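Local coordinates for protein dextranase (PDB 6NZS) that hydrolyses internal alpha-1,6-glucosidic linkages of dextran as an endo-acting dextranase of glycoside hydrolase family 49, at residues Thr12-Asn17 against Asp52-Met57; Ser35-Gln40 against Val98-Arg103; Ala260-Ala265 against Gly282-Glu287. All coordinates share one frame; numbering follows the deposited sequence.

Interaction 1 of 3, residues Thr12-Asn17 against Asp52-Met57; sequences TWWHDN and DAFTYM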
loop_
_atom_site.group_PDB
_atom_site.type_symbol
_atom_site.label_atom_id
_atom_site.label_comp_id
_atom_site.label_asym_id
_atom_site.label_seq_id
_atom_site.Cartn_x
_atom_site.Cartn_y
_atom_site.Cartn_z
ATOM N N THR A 12 12.440 -7.723 -19.672
ATOM C CA THR A 12 12.396 -8.589 -18.504
ATOM C C THR A 12 13.822 -8.838 -18.031
ATOM O O THR A 12 14.797 -8.508 -18.716
ATOM C CB THR A 12 11.706 -9.927 -18.794
ATOM O OG1 THR A 12 12.552 -10.722 -19.633
ATOM C CG2 THR A 12 10.363 -9.726 -19.477
ATOM N N TRP A 13 13.948 -9.419 -16.838
ATOM C CA TRP A 13 15.267 -9.617 -16.254
ATOM C C TRP A 13 15.241 -10.808 -15.307
ATOM O O TRP A 13 14.183 -11.338 -14.956
ATOM C CB TRP A 13 15.773 -8.364 -15.533
ATOM C CG TRP A 13 14.829 -7.848 -14.500
ATOM C CD1 TRP A 13 14.766 -8.221 -13.182
ATOM C CD2 TRP A 13 13.795 -6.870 -14.693
ATOM N NE1 TRP A 13 13.762 -7.535 -12.549
ATOM C CE2 TRP A 13 13.148 -6.699 -13.445
ATOM C CE3 TRP A 13 13.357 -6.119 -15.796
ATOM C CZ2 TRP A 13 12.094 -5.802 -13.269
ATOM C CZ3 TRP A 13 12.294 -5.239 -15.625
ATOM C CH2 TRP A 13 11.675 -5.089 -14.364
ATOM N N TRP A 14 16.438 -11.210 -14.882
ATOM C CA TRP A 14 16.613 -12.338 -13.986
ATOM C C TRP A 14 17.616 -11.944 -12.914
ATOM O O TRP A 14 18.217 -10.873 -12.969
ATOM C CB TRP A 14 17.112 -13.564 -14.765
ATOM C CG TRP A 14 16.894 -14.848 -14.056
ATOM C CD1 TRP A 14 17.845 -15.636 -13.472
ATOM C CD2 TRP A 14 15.643 -15.515 -13.861
ATOM N NE1 TRP A 14 17.261 -16.746 -12.915
ATOM C CE2 TRP A 14 15.908 -16.698 -13.139
ATOM C CE3 TRP A 14 14.320 -15.226 -14.226
ATOM C CZ2 TRP A 14 14.903 -17.592 -12.771
ATOM C CZ3 TRP A 14 13.323 -16.122 -13.864
ATOM C CH2 TRP A 14 13.623 -17.287 -13.140
ATOM N N HIS A 15 17.791 -12.825 -11.927
ATOM C CA HIS A 15 18.852 -12.690 -10.930
ATOM C C HIS A 15 19.565 -14.030 -10.837
ATOM O O HIS A 15 18.979 -15.017 -10.383
ATOM C CB HIS A 15 18.281 -12.300 -9.567
ATOM C CG HIS A 15 17.690 -10.927 -9.538
ATOM N ND1 HIS A 15 18.448 -9.787 -9.368
ATOM C CD2 HIS A 15 16.411 -10.508 -9.693
ATOM C CE1 HIS A 15 17.657 -8.728 -9.397
ATOM N NE2 HIS A 15 16.418 -9.137 -9.607
ATOM N N ASP A 16 20.834 -14.065 -11.257
ATOM C CA ASP A 16 21.571 -15.325 -11.222
ATOM C C ASP A 16 21.920 -15.742 -9.800
ATOM O O ASP A 16 22.270 -16.908 -9.575
ATOM C CB ASP A 16 22.832 -15.235 -12.086
ATOM C CG ASP A 16 22.523 -15.176 -13.573
ATOM O OD1 ASP A 16 21.397 -15.529 -13.980
ATOM O OD2 ASP A 16 23.421 -14.777 -14.344
ATOM N N ASN A 17 21.829 -14.819 -8.845
ATOM C CA ASN A 17 22.022 -15.088 -7.431
ATOM C C ASN A 17 20.710 -15.398 -6.709
ATOM O O ASN A 17 20.637 -15.256 -5.479
ATOM C CB ASN A 17 22.734 -13.904 -6.769
ATOM C CG ASN A 17 21.965 -12.599 -6.917
ATOM O OD1 ASN A 17 21.321 -12.354 -7.937
ATOM N ND2 ASN A 17 22.040 -11.754 -5.905
ATOM N N ASP A 52 11.335 -15.118 -19.972
ATOM C CA ASP A 52 11.217 -15.231 -18.524
ATOM C C ASP A 52 11.317 -13.866 -17.863
ATOM O O ASP A 52 12.113 -13.017 -18.274
ATOM C CB ASP A 52 12.341 -16.114 -17.997
ATOM C CG ASP A 52 12.273 -17.511 -18.552
ATOM O OD1 ASP A 52 11.372 -18.266 -18.134
ATOM O OD2 ASP A 52 13.109 -17.848 -19.416
ATOM N N ALA A 53 10.497 -13.655 -16.832
ATOM C CA ALA A 53 10.576 -12.470 -15.989
ATOM C C ALA A 53 10.666 -12.947 -14.552
ATOM O O ALA A 53 9.878 -13.800 -14.135
ATOM C CB ALA A 53 9.336 -11.588 -16.151
ATOM N N PHE A 54 11.623 -12.415 -13.803
ATOM C CA PHE A 54 11.832 -12.890 -12.441
ATOM C C PHE A 54 10.595 -12.646 -11.589
ATOM O O PHE A 54 9.932 -11.612 -11.715
ATOM C CB PHE A 54 13.010 -12.149 -11.814
ATOM C CG PHE A 54 13.537 -12.815 -10.580
ATOM C CD1 PHE A 54 14.317 -13.960 -10.688
ATOM C CD2 PHE A 54 13.245 -12.324 -9.321
ATOM C CE1 PHE A 54 14.807 -14.592 -9.563
ATOM C CE2 PHE A 54 13.742 -12.950 -8.181
ATOM C CZ PHE A 54 14.520 -14.081 -8.298
ATOM N N THR A 55 10.290 -13.599 -10.707
ATOM C CA THR A 55 9.257 -13.409 -9.692
ATOM C C THR A 55 9.944 -13.397 -8.334
ATOM O O THR A 55 10.469 -14.425 -7.883
ATOM C CB THR A 55 8.162 -14.471 -9.759
ATOM O OG1 THR A 55 7.593 -14.496 -11.076
ATOM C CG2 THR A 55 7.058 -14.154 -8.754
ATOM N N TYR A 56 9.937 -12.231 -7.702
ATOM C CA TYR A 56 10.440 -12.031 -6.350
ATOM C C TYR A 56 9.460 -12.604 -5.337
ATOM O O TYR A 56 8.305 -12.884 -5.649
ATOM C CB TYR A 56 10.563 -10.533 -6.068
ATOM C CG TYR A 56 11.488 -9.818 -7.025
ATOM C CD1 TYR A 56 12.858 -9.816 -6.806
ATOM C CD2 TYR A 56 10.996 -9.149 -8.149
ATOM C CE1 TYR A 56 13.723 -9.178 -7.680
ATOM C CE2 TYR A 56 11.852 -8.502 -9.025
ATOM C CZ TYR A 56 13.214 -8.528 -8.790
ATOM O OH TYR A 56 14.069 -7.888 -9.664
ATOM N N MET A 57 9.920 -12.753 -4.092
ATOM C CA MET A 57 9.020 -13.191 -3.028
ATOM C C MET A 57 9.438 -12.603 -1.683
ATOM O O MET A 57 10.627 -12.572 -1.342
ATOM C CB MET A 57 8.927 -14.724 -2.924
ATOM C CG MET A 57 7.837 -15.200 -1.963
ATOM S SD MET A 57 7.614 -16.989 -1.951
ATOM C CE MET A 57 9.099 -17.481 -1.099
#

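Interaction 2 of 3, residues Ser35-Gln40 against Val98-Arg103; sequences SFYDLQ and VDVSLR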
loop_
_atom_site.group_PDB
_atom_site.type_symbol
_atom_site.label_atom_id
_atom_site.label_comp_id
_atom_site.label_asym_id
_atom_site.label_seq_id
_atom_site.Cartn_x
_atom_site.Cartn_y
_atom_site.Cartn_z
ATOM N N SER A 35 8.791 -19.428 -4.688
ATOM C CA SER A 35 8.673 -20.879 -4.725
ATOM C C SER A 35 7.406 -21.350 -5.417
ATOM O O SER A 35 7.274 -22.548 -5.691
ATOM C CB SER A 35 8.634 -21.427 -3.299
ATOM O OG SER A 35 9.823 -21.092 -2.612
ATOM N N PHE A 36 6.482 -20.447 -5.726
ATOM C CA PHE A 36 5.128 -20.850 -6.056
ATOM C C PHE A 36 4.684 -20.522 -7.467
ATOM O O PHE A 36 3.765 -21.186 -7.958
ATOM C CB PHE A 36 4.145 -20.252 -5.037
ATOM C CG PHE A 36 4.527 -20.565 -3.632
ATOM C CD1 PHE A 36 4.313 -21.834 -3.131
ATOM C CD2 PHE A 36 5.155 -19.628 -2.829
ATOM C CE1 PHE A 36 4.690 -22.165 -1.846
ATOM C CE2 PHE A 36 5.530 -19.960 -1.536
ATOM C CZ PHE A 36 5.299 -21.224 -1.052
ATOM N N TYR A 37 5.306 -19.552 -8.139
ATOM C CA TYR A 37 4.873 -19.120 -9.465
ATOM C C TYR A 37 6.068 -18.900 -10.373
ATOM O O TYR A 37 7.118 -18.430 -9.929
ATOM C CB TYR A 37 4.085 -17.795 -9.384
ATOM C CG TYR A 37 2.933 -17.916 -8.432
ATOM C CD1 TYR A 37 1.761 -18.536 -8.830
ATOM C CD2 TYR A 37 3.036 -17.480 -7.115
ATOM C CE1 TYR A 37 0.707 -18.697 -7.964
ATOM C CE2 TYR A 37 1.978 -17.641 -6.225
ATOM C CZ TYR A 37 0.818 -18.256 -6.664
ATOM O OH TYR A 37 -0.249 -18.444 -5.821
ATOM N N ASP A 38 5.890 -19.236 -11.650
ATOM C CA ASP A 38 6.810 -18.849 -12.709
ATOM C C ASP A 38 6.048 -18.028 -13.734
ATOM O O ASP A 38 4.879 -18.308 -14.012
ATOM C CB ASP A 38 7.412 -20.074 -13.407
ATOM C CG ASP A 38 8.388 -20.824 -12.524
ATOM O OD1 ASP A 38 9.238 -20.170 -11.895
ATOM O OD2 ASP A 38 8.309 -22.075 -12.470
ATOM N N LEU A 39 6.709 -17.019 -14.299
ATOM C CA LEU A 39 6.064 -16.113 -15.242
ATOM C C LEU A 39 6.917 -15.938 -16.495
ATOM O O LEU A 39 8.139 -15.784 -16.410
ATOM C CB LEU A 39 5.828 -14.756 -14.572
ATOM C CG LEU A 39 4.960 -13.744 -15.313
ATOM C CD1 LEU A 39 4.134 -12.931 -14.323
ATOM C CD2 LEU A 39 5.825 -12.815 -16.115
ATOM N N GLN A 40 6.263 -15.964 -17.661
ATOM C CA GLN A 40 6.882 -15.614 -18.934
ATOM C C GLN A 40 5.963 -14.650 -19.671
ATOM O O GLN A 40 4.749 -14.644 -19.452
ATOM C CB GLN A 40 7.134 -16.847 -19.808
ATOM C CG GLN A 40 8.229 -17.764 -19.295
ATOM C CD GLN A 40 8.399 -18.997 -20.159
ATOM O OE1 GLN A 40 7.563 -19.285 -21.015
ATOM N NE2 GLN A 40 9.488 -19.730 -19.944
ATOM N N VAL A 98 0.832 -13.076 -20.964
ATOM C CA VAL A 98 1.624 -13.467 -19.799
ATOM C C VAL A 98 1.220 -14.879 -19.405
ATOM O O VAL A 98 0.045 -15.125 -19.121
ATOM C CB VAL A 98 1.404 -12.499 -18.629
ATOM C CG1 VAL A 98 2.246 -12.919 -17.457
ATOM C CG2 VAL A 98 1.753 -11.077 -19.050
ATOM N N ASP A 99 2.182 -15.806 -19.393
ATOM C CA ASP A 99 1.945 -17.162 -18.899
ATOM C C ASP A 99 2.298 -17.197 -17.419
ATOM O O ASP A 99 3.413 -16.819 -17.041
ATOM C CB ASP A 99 2.841 -18.176 -19.619
ATOM C CG ASP A 99 2.559 -18.266 -21.100
ATOM O OD1 ASP A 99 1.398 -18.506 -21.470
ATOM O OD2 ASP A 99 3.510 -18.108 -21.890
ATOM N N VAL A 100 1.366 -17.659 -16.591
ATOM C CA VAL A 100 1.620 -17.831 -15.162
ATOM C C VAL A 100 1.428 -19.300 -14.839
ATOM O O VAL A 100 0.360 -19.864 -15.110
ATOM C CB VAL A 100 0.707 -16.965 -14.281
ATOM C CG1 VAL A 100 1.184 -17.047 -12.834
ATOM C CG2 VAL A 100 0.714 -15.526 -14.757
ATOM N N SER A 101 2.456 -19.916 -14.263
ATOM C CA SER A 101 2.448 -21.332 -13.925
ATOM C C SER A 101 2.559 -21.492 -12.417
ATOM O O SER A 101 3.387 -20.836 -11.772
ATOM C CB SER A 101 3.618 -22.051 -14.594
ATOM O OG SER A 101 3.477 -22.019 -16.003
ATOM N N LEU A 102 1.724 -22.366 -11.865
ATOM C CA LEU A 102 1.766 -22.710 -10.452
ATOM C C LEU A 102 2.763 -23.850 -10.276
ATOM O O LEU A 102 2.689 -24.859 -10.988
ATOM C CB LEU A 102 0.364 -23.138 -10.015
ATOM C CG LEU A 102 0.101 -23.469 -8.547
ATOM C CD1 LEU A 102 0.482 -22.312 -7.623
ATOM C CD2 LEU A 102 -1.361 -23.844 -8.352
ATOM N N ARG A 103 3.699 -23.686 -9.335
ATOM C CA ARG A 103 4.838 -24.587 -9.158
ATOM C C ARG A 103 4.594 -25.689 -8.137
ATOM O O ARG A 103 5.468 -26.545 -7.958
ATOM C CB ARG A 103 6.071 -23.797 -8.695
ATOM C CG ARG A 103 6.669 -22.864 -9.730
ATOM C CD ARG A 103 7.948 -22.192 -9.218
ATOM N NE ARG A 103 8.975 -23.140 -8.766
ATOM C CZ ARG A 103 9.881 -23.712 -9.558
ATOM N NH1 ARG A 103 9.896 -23.454 -10.859
ATOM N NH2 ARG A 103 10.769 -24.557 -9.054
HETATM O O HOH W 1 9.599 -24.590 -6.131
HETATM O O HOH W 2 4.700 -19.713 -16.920
#

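Interaction 3 of 3, residues Ala260-Ala265 against Gly282-Glu287; sequences AYVKGA and GVLSGE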
loop_
_atom_site.group_PDB
_atom_site.type_symbol
_atom_site.label_atom_id
_atom_site.label_comp_id
_atom_site.label_asym_id
_atom_site.label_seq_id
_atom_site.Cartn_x
_atom_site.Cartn_y
_atom_site.Cartn_z
ATOM N N ALA A 260 17.647 -3.993 -10.699
ATOM C CA ALA A 260 18.397 -3.704 -9.489
ATOM C C ALA A 260 17.579 -4.116 -8.275
ATOM O O ALA A 260 16.364 -3.902 -8.225
ATOM C CB ALA A 260 18.721 -2.214 -9.409
ATOM N N TYR A 261 18.254 -4.716 -7.296
ATOM C CA TYR A 261 17.649 -5.113 -6.028
ATOM C C TYR A 261 18.550 -4.581 -4.924
ATOM O O TYR A 261 19.672 -5.070 -4.741
ATOM C CB TYR A 261 17.523 -6.635 -5.949
ATOM C CG TYR A 261 16.626 -7.142 -4.834
ATOM C CD1 TYR A 261 17.098 -7.287 -3.538
ATOM C CD2 TYR A 261 15.302 -7.487 -5.089
ATOM C CE1 TYR A 261 16.283 -7.763 -2.532
ATOM C CE2 TYR A 261 14.476 -7.964 -4.082
ATOM C CZ TYR A 261 14.970 -8.096 -2.810
ATOM O OH TYR A 261 14.141 -8.570 -1.818
ATOM N N VAL A 262 18.075 -3.566 -4.213
ATOM C CA VAL A 262 18.846 -2.894 -3.174
ATOM C C VAL A 262 18.206 -3.210 -1.829
ATOM O O VAL A 262 17.050 -2.843 -1.582
ATOM C CB VAL A 262 18.881 -1.376 -3.408
ATOM C CG1 VAL A 262 19.638 -0.687 -2.273
ATOM C CG2 VAL A 262 19.514 -1.064 -4.763
ATOM N N LYS A 263 18.954 -3.880 -0.954
ATOM C CA LYS A 263 18.535 -4.063 0.433
ATOM C C LYS A 263 19.041 -2.860 1.218
ATOM O O LYS A 263 20.257 -2.679 1.361
ATOM C CB LYS A 263 19.114 -5.361 0.985
ATOM C CG LYS A 263 18.799 -6.561 0.120
ATOM C CD LYS A 263 19.413 -7.834 0.672
ATOM C CE LYS A 263 19.119 -8.998 -0.266
ATOM N NZ LYS A 263 19.446 -10.296 0.373
ATOM N N GLY A 264 18.125 -2.016 1.682
ATOM C CA GLY A 264 18.516 -0.785 2.355
ATOM C C GLY A 264 17.377 0.224 2.388
ATOM O O GLY A 264 16.214 -0.125 2.205
ATOM N N ALA A 265 17.750 1.478 2.653
ATOM C CA ALA A 265 16.814 2.586 2.815
ATOM C C ALA A 265 17.586 3.875 2.587
ATOM O O ALA A 265 18.814 3.900 2.677
ATOM C CB ALA A 265 16.162 2.583 4.199
ATOM N N GLY A 282 13.330 -0.697 -10.216
ATOM C CA GLY A 282 13.999 -1.645 -9.350
ATOM C C GLY A 282 13.291 -1.819 -8.014
ATOM O O GLY A 282 12.186 -1.321 -7.784
ATOM N N VAL A 283 13.955 -2.552 -7.112
ATOM C CA VAL A 283 13.410 -2.898 -5.798
ATOM C C VAL A 283 14.289 -2.303 -4.707
ATOM O O VAL A 283 15.520 -2.399 -4.767
ATOM C CB VAL A 283 13.305 -4.427 -5.617
ATOM C CG1 VAL A 283 12.769 -4.773 -4.230
ATOM C CG2 VAL A 283 12.425 -5.029 -6.698
ATOM N N LEU A 284 13.648 -1.705 -3.705
ATOM C CA LEU A 284 14.290 -1.268 -2.469
ATOM C C LEU A 284 13.634 -2.069 -1.350
ATOM O O LEU A 284 12.439 -1.899 -1.085
ATOM C CB LEU A 284 14.079 0.231 -2.246
ATOM C CG LEU A 284 14.743 0.832 -0.999
ATOM C CD1 LEU A 284 16.254 0.729 -1.106
ATOM C CD2 LEU A 284 14.307 2.277 -0.799
ATOM N N SER A 285 14.402 -2.937 -0.687
ATOM C CA SER A 285 13.865 -3.874 0.294
ATOM C C SER A 285 14.430 -3.589 1.678
ATOM O O SER A 285 15.646 -3.439 1.836
ATOM C CB SER A 285 14.205 -5.308 -0.095
ATOM O OG SER A 285 13.812 -6.177 0.951
ATOM N N GLY A 286 13.554 -3.539 2.680
ATOM C CA GLY A 286 13.977 -3.342 4.057
ATOM C C GLY A 286 14.156 -4.635 4.829
ATOM O O GLY A 286 14.172 -4.621 6.067
ATOM N N GLU A 287 14.316 -5.746 4.096
ATOM C CA GLU A 287 14.309 -7.081 4.690
ATOM C C GLU A 287 15.387 -7.277 5.753
ATOM O O GLU A 287 15.218 -8.118 6.647
ATOM C CB GLU A 287 14.476 -8.122 3.584
ATOM C CG GLU A 287 15.841 -8.102 2.906
ATOM C CD GLU A 287 15.837 -8.862 1.595
ATOM O OE1 GLU A 287 15.227 -8.365 0.624
ATOM O OE2 GLU A 287 16.437 -9.952 1.528
HETATM O O HOH W 3 19.119 -10.508 2.763
#

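Interaction 1 of 3, residues Thr12-Asn17 against Asp52-Met57
Two ring nitrogens of the loop Thr-12-Asn-17 converge on one phenol oxygen of Asp-52-Met-57. The indole NE1 of Trp-13 donates to Tyr-56 OH at 2.9 Å, almost in the plane of its own ring, and His-15 NE2 meets the same Tyr-56 OH at 2.7 Å in a nearly straight bond whose donor either partner could be. Trp-13 holds CG between its backbone N and carbonyl carbon (chi1 54°); its CB points away from the segment Asp-52-Met-57, yet the pyrrole edge comes back to the phenol.

Two further bonds involve the backbone. Phe-54 N donates to Trp-13 O at 3.0 Å, while Thr-12 OG1 donates to Asp-52 O at 2.7 Å and also receives the amide of Ala-5.

The aromatic contacts centre on Phe-54. Its CD1 edge is directed at the six-membered ring of Trp-14 in a T-shaped pair (planes 82° apart), and one of its own faces receives the CD2 edge of His-15, with centroids 4.9 Å apart. Phe-54 CD2 in turn lies over the centre of the Tyr-56 ring.

The buried phenol oxygen is thus gripped by two aromatic heterocycles, which would restrict rotation of the Tyr-56 hydroxyl, and the edge-to-face contacts of Phe-54, at the break in strand 51-58, probably help hold the irregular segment 12-17 of the N-terminal Ig-like domain in place.

Interaction 2 of 3, residues Ser35-Gln40 against Val98-Arg103
Leu-39 and Val-98 meet at the apolar centre, where the branch carbon CG of Leu-39 lies 3.6 Å from the methyl CG1 of Val-98, with both leucine methyls close to that same CG1. Further along this face Leu-102 CD1 comes to 3.6 Å from Tyr-37 CE1; the two side chains run side by side and point the same way. Met-186 and Ile-188 of strand 176-192 cover this apolar face, and the Tyr-37 hydroxyl bonds to the carbonyl of Asn-184.

The backbones between the two faces are antiparallel. Asp-38 with Ser-101 and Gln-40 with Asp-99 are hydrogen-bonded pairs, each exchanging two N-H...O bonds, whereas Tyr-37 with Leu-102 and Leu-39 with Val-100 are non-hydrogen-bonded pairs. A last bond runs from Arg-103 N to Phe-36 O, at 2.9 Å.

The other face, with Asp-38, Ser-101, Gln-40 and Asp-99, is polar, and Arg-103, just beyond the strand end, reaches Asp-38. Bent at chi3 (56°), it sends NH1 to Asp-38 OD2 at 2.6 Å, in the guanidinium plane and onto the syn lone pair, although carboxylate and guanidinium planes stand 78° apart. Asp-38 OD1 forms a second salt bridge, to Arg-33. A water accepts from Arg-103 NE and donates to Ser-35 O; another donates to Asp-38 O and bonds Ser-101 OG, which also hydrogen-bonds Thr-132 OG1. An alanine in place of Asp-38 would probably leave Arg-33 and Arg-103, whose NH2 and NH1 lie close, without the negative charge between them.

Chemically, the strand pair separates its roles: one face is packed with hydrocarbon against the domain interior, while on the other the Asp-38 carboxylate, salt-bridged to two guanidinium groups, probably offsets their mutual repulsion.

Interaction 3 of 3, residues Ala260-Ala265 against Gly282-Glu287
Tyr-261 leans across Val-283 to reach Glu-287, and its side chain can be followed outward atom by atom. With CG anti to the backbone N (chi1 -166°), CB leads into a ring whose CD2 lies 3.7 Å from Val-283 CB and whose CE2 lies 3.6 Å from Val-283 CG1. On the other flank CE1 approaches Ser-285 CB and Glu-287 OE1. At the tip, OH donates to Glu-287 OE1 at 2.7 Å; the carboxylate oxygen sits near the ring plane and is met nearly along its C-O axis, ring and carboxylate planes being 81° apart.

Glu-287 OE1 has a second donor: Ser-285 OG, at 2.6 Å, meets the anti lone pair of Glu-287 OE1. The same serine oxygen accepts from Glu-287 N and closes an ST turn. The other carboxylate oxygen, OE2, forms a salt bridge with Lys-263 NZ whose hydrogen bond is weak at 3.2 Å; the strongest partner of the ammonium is the carbonyl of Gly-27 in the N-terminal domain, and that of Glu-30 is a further acceptor.

On the opposite face Val-262 CG1 packs on Leu-284 CD1 at 3.8 Å, beside Leu-256. Gly-264 has backbone angles that would jam a CB against the preceding carbonyl O.

The backbones pair in parallel at 17°; Val-262 N donates to Val-283 O and Val-262 O accepts from Ser-285 N. Strand 260-263 also pairs in parallel with 235-238, and 283-285 with 325-335: successive parallel strands stacked in this way are characteristic of the right-handed parallel beta-helix of pectate-lyase-like enzymes.

In the fold
Interactions 1 and 2 belong to the N-terminal Ig-like domain and are joined through adjacent antiparallel strands, 37-43 and 51-58: Gln-40 NE2 lies 3.0 Å from Asp-52 OD1, a probable hydrogen bond, and Met-57 SD packs 3.7 Å from Phe-36 CE2. Interaction 3 lies in the beta-solenoid. Interaction 1 bridges the two parts, its centre about 12 Å from that of interaction 2 and about 14 Å from that of interaction 3; Tyr-56 CE1 rests 3.5 Å from Tyr-261 CD2, and His-15 CE1 lies 4.0 Å from Tyr-261 CB, which puts interaction 1 at the interface of domain and solenoid. Interactions 2 and 3 do not touch, their nearest atoms being about 12 Å apart.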